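PDB 3TQF: Hpr(Ser) kinase, which probably uses ATP to phosphorylate a serine of the phosphocarrier protein HPr and also removes that phosphate, acting as a bifunctional kinase and phosphatase. Local coordinates for residues A[28-33]-A[44-49]. Residues are numbered along the deposited sequence; the frame is centred on the assembly and turned at random.
With PO4 (phosphate ion), chain C.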
ATOM      1  N   GLY A  28       0.271 -10.878   9.429  1.00 38.85           N
ATOM      2  CA  GLY A  28       0.977 -10.202   8.342  1.00 37.65           C
ATOM      3  C   GLY A  28       2.344  -9.637   8.698  1.00 36.26           C
ATOM      4  O   GLY A  28       2.778  -8.654   8.093  1.00 35.38           O
ATOM      5  N   LYS A  29       3.021 -10.250   9.672  1.00 36.36           N
ATOM      6  CA  LYS A  29       4.367  -9.835  10.076  1.00 35.18           C
ATOM      7  C   LYS A  29       5.375 -10.013   8.950  1.00 34.69           C
ATOM      8  O   LYS A  29       6.106  -9.085   8.615  1.00 33.89           O
ATOM      9  CB  LYS A  29       4.848 -10.643  11.278  1.00 35.90           C
ATOM     10  CG  LYS A  29       4.101 -10.384  12.575  1.00 36.98           C
ATOM     11  CD  LYS A  29       4.605 -11.297  13.700  1.00 38.34           C
ATOM     12  CE  LYS A  29       4.136 -12.731  13.501  1.00 40.58           C
ATOM     13  NZ  LYS A  29       4.584 -13.652  14.581  1.00 43.40           N
ATOM     14  N   SER A  30       5.430 -11.211   8.383  1.00 35.66           N
ATOM     15  CA  SER A  30       6.347 -11.493   7.271  1.00 35.90           C
ATOM     16  C   SER A  30       6.013 -10.646   6.043  1.00 35.37           C
ATOM     17  O   SER A  30       6.902 -10.238   5.297  1.00 35.00           O
ATOM     18  CB  SER A  30       6.315 -12.979   6.905  1.00 37.62           C
ATOM     19  OG  SER A  30       6.972 -13.763   7.892  1.00 39.13           O
ATOM     20  N   GLU A  31       4.726 -10.380   5.848  1.00 35.47           N
ATOM     21  CA  GLU A  31       4.272  -9.492   4.795  1.00 35.25           C
ATOM     22  C   GLU A  31       4.726  -8.062   5.073  1.00 33.77           C
ATOM     23  O   GLU A  31       5.036  -7.318   4.152  1.00 33.76           O
ATOM     24  CB  GLU A  31       2.751  -9.560   4.663  1.00 36.41           C
ATOM     25  CG  GLU A  31       2.225 -10.868   4.060  1.00 38.77           C
ATOM     26  CD  GLU A  31       1.932 -11.962   5.095  1.00 40.46           C
ATOM     27  OE1 GLU A  31       2.714 -12.136   6.052  1.00 40.49           O
ATOM     28  OE2 GLU A  31       0.911 -12.666   4.935  1.00 43.05           O
ATOM     29  N   LEU A  32       4.771  -7.684   6.346  1.00 32.89           N
ATOM     30  CA  LEU A  32       5.274  -6.370   6.738  1.00 31.88           C
ATOM     31  C   LEU A  32       6.765  -6.231   6.450  1.00 31.48           C
ATOM     32  O   LEU A  32       7.209  -5.183   5.972  1.00 31.49           O
ATOM     33  CB  LEU A  32       5.002  -6.097   8.219  1.00 31.51           C
ATOM     34  CG  LEU A  32       5.521  -4.781   8.801  1.00 30.81           C
ATOM     35  CD1 LEU A  32       5.068  -3.598   7.965  1.00 30.93           C
ATOM     36  CD2 LEU A  32       5.067  -4.632  10.252  1.00 30.94           C
ATOM     37  N   SER A  33       7.537  -7.280   6.740  1.00 31.48           N
ATOM     38  CA  SER A  33       8.969  -7.277   6.435  1.00 31.44           C
ATOM     39  C   SER A  33       9.186  -7.021   4.950  1.00 31.83           C
ATOM     40  O   SER A  33       9.921  -6.112   4.581  1.00 31.84           O
ATOM     41  CB  SER A  33       9.631  -8.597   6.839  1.00 32.18           C
ATOM     42  OG  SER A  33       9.741  -8.713   8.250  1.00 32.29           O
ATOM     43  N   VAL A  44      17.366  -8.302   8.611  1.00 38.80           N
ATOM     44  CA  VAL A  44      18.404  -9.009   9.341  1.00 40.57           C
ATOM     45  C   VAL A  44      17.989 -10.472   9.440  1.00 41.89           C
ATOM     46  O   VAL A  44      18.744 -11.358   9.033  1.00 43.78           O
ATOM     47  CB  VAL A  44      18.661  -8.415  10.735  1.00 40.15           C
ATOM     48  CG1 VAL A  44      19.896  -9.043  11.355  1.00 41.87           C
ATOM     49  CG2 VAL A  44      18.838  -6.919  10.643  1.00 39.07           C
ATOM     50  N   CYS A  45      16.786 -10.727   9.952  1.00 41.53           N
ATOM     51  CA  CYS A  45      16.303 -12.100  10.076  1.00 43.20           C
ATOM     52  C   CYS A  45      14.785 -12.233  10.242  1.00 42.43           C
ATOM     53  O   CYS A  45      14.136 -11.378  10.842  1.00 41.23           O
ATOM     54  CB  CYS A  45      16.988 -12.782  11.257  1.00 44.78           C
ATOM     55  SG  CYS A  45      17.127 -14.568  11.071  1.00 48.71           S
ATOM     56  N   ASP A  46      14.244 -13.328   9.709  1.00 43.73           N
ATOM     57  CA  ASP A  46      12.839 -13.683   9.866  1.00 43.65           C
ATOM     58  C   ASP A  46      12.733 -14.691  11.003  1.00 45.06           C
ATOM     59  O   ASP A  46      13.662 -15.470  11.237  1.00 46.79           O
ATOM     60  CB  ASP A  46      12.310 -14.306   8.564  1.00 44.47           C
ATOM     61  CG  ASP A  46      10.792 -14.160   8.393  1.00 44.60           C
ATOM     62  OD1 ASP A  46      10.262 -13.031   8.557  1.00 43.44           O
ATOM     63  OD2 ASP A  46      10.136 -15.176   8.055  1.00 46.65           O
ATOM     64  N   ASP A  47      11.612 -14.655  11.718  1.00 44.74           N
ATOM     65  CA  ASP A  47      11.271 -15.648  12.752  1.00 46.32           C
ATOM     66  C   ASP A  47      12.141 -15.654  14.013  1.00 46.86           C
ATOM     67  O   ASP A  47      11.645 -15.345  15.092  1.00 47.18           O
ATOM     68  CB  ASP A  47      11.215 -17.069  12.172  1.00 48.28           C
ATOM     69  CG  ASP A  47      10.688 -18.083  13.182  1.00 51.08           C
ATOM     70  OD1 ASP A  47       9.691 -17.771  13.873  1.00 51.51           O
ATOM     71  OD2 ASP A  47      11.270 -19.189  13.294  1.00 54.58           O
ATOM     72  N   VAL A  48      13.412 -16.035  13.891  1.00 47.54           N
ATOM     73  CA  VAL A  48      14.288 -16.198  15.063  1.00 48.60           C
ATOM     74  C   VAL A  48      15.596 -15.425  14.914  1.00 48.07           C
ATOM     75  O   VAL A  48      16.138 -15.325  13.820  1.00 48.05           O
ATOM     76  CB  VAL A  48      14.600 -17.683  15.317  1.00 51.19           C
ATOM     77  CG1 VAL A  48      15.662 -17.844  16.389  1.00 53.13           C
ATOM     78  CG2 VAL A  48      13.336 -18.414  15.723  1.00 52.23           C
ATOM     79  N   ILE A  49      16.093 -14.889  16.029  1.00 48.02           N
ATOM     80  CA  ILE A  49      17.285 -14.043  16.045  1.00 47.73           C
ATOM     81  C   ILE A  49      18.272 -14.524  17.099  1.00 49.90           C
ATOM     82  O   ILE A  49      17.884 -14.774  18.237  1.00 50.69           O
ATOM     83  CB  ILE A  49      16.935 -12.591  16.423  1.00 45.83           C
ATOM     84  CG1 ILE A  49      15.725 -12.091  15.655  1.00 44.12           C
ATOM     85  CG2 ILE A  49      18.098 -11.665  16.150  1.00 45.86           C
ATOM     86  CD1 ILE A  49      15.126 -10.869  16.273  1.00 43.60           C
TER
HETATM   87  P   PO4 C 201       2.659 -13.667   9.894  1.00 45.15           P
HETATM   88  O1  PO4 C 201       2.357 -12.568  10.878  1.00 44.24           O
HETATM   89  O2  PO4 C 201       2.449 -15.011  10.556  1.00 47.11           O
HETATM   90  O3  PO4 C 201       1.745 -13.514   8.700  1.00 45.93           O
HETATM   91  O4  PO4 C 201       4.088 -13.545   9.430  1.00 44.26           O
HETATM   92  O   HOH W   1      11.261 -10.767   8.646  1.00 71.83           O
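Ser30 OG has four oxygens around it, all at weak hydrogen-bonding range: both carboxylate oxygens of Asp46, PO4 O4 and Leu71 O. It lies almost evenly before the carboxylate, 3.4 Å from Asp46 OD1 and 3.5 Å from Asp46 OD2. With Asp46 CG anti to the backbone N (chi1 -155°), the carboxylate reaches across to the helix from the turn between strands 42-45 and 48-53. A water donates to Asp46 OD1 and also bonds to Ser33 OG, one helical turn beyond Ser30, bridging the two side chains. Gly28, Lys29 and Ser30, with Gly23 as the first glycine, are consistent with a P-loop (Walker A), the strand-loop-helix phosphate site, as in HPr kinases. The bound phosphate, probably from the crystallisation liquor, sits at the N-terminus of helix 29-38, where Lys29 N meets PO4 O1 at 2.7 Å and Ser30 N meets PO4 O4 at 2.9 Å, both nearly straight. Gly28 N bonds to PO4 O3 and, weakly, to PO4 O1, and Asn26 N adds a further amide bond. Lys29 runs its aliphatic chain past PO4 O1, while a bend at chi3 (-73°) accompanies the bond of NZ to Gly23 O. On another side of the helix, Glu31 OE2 forms a salt bridge with Arg139 of a neighbouring subunit.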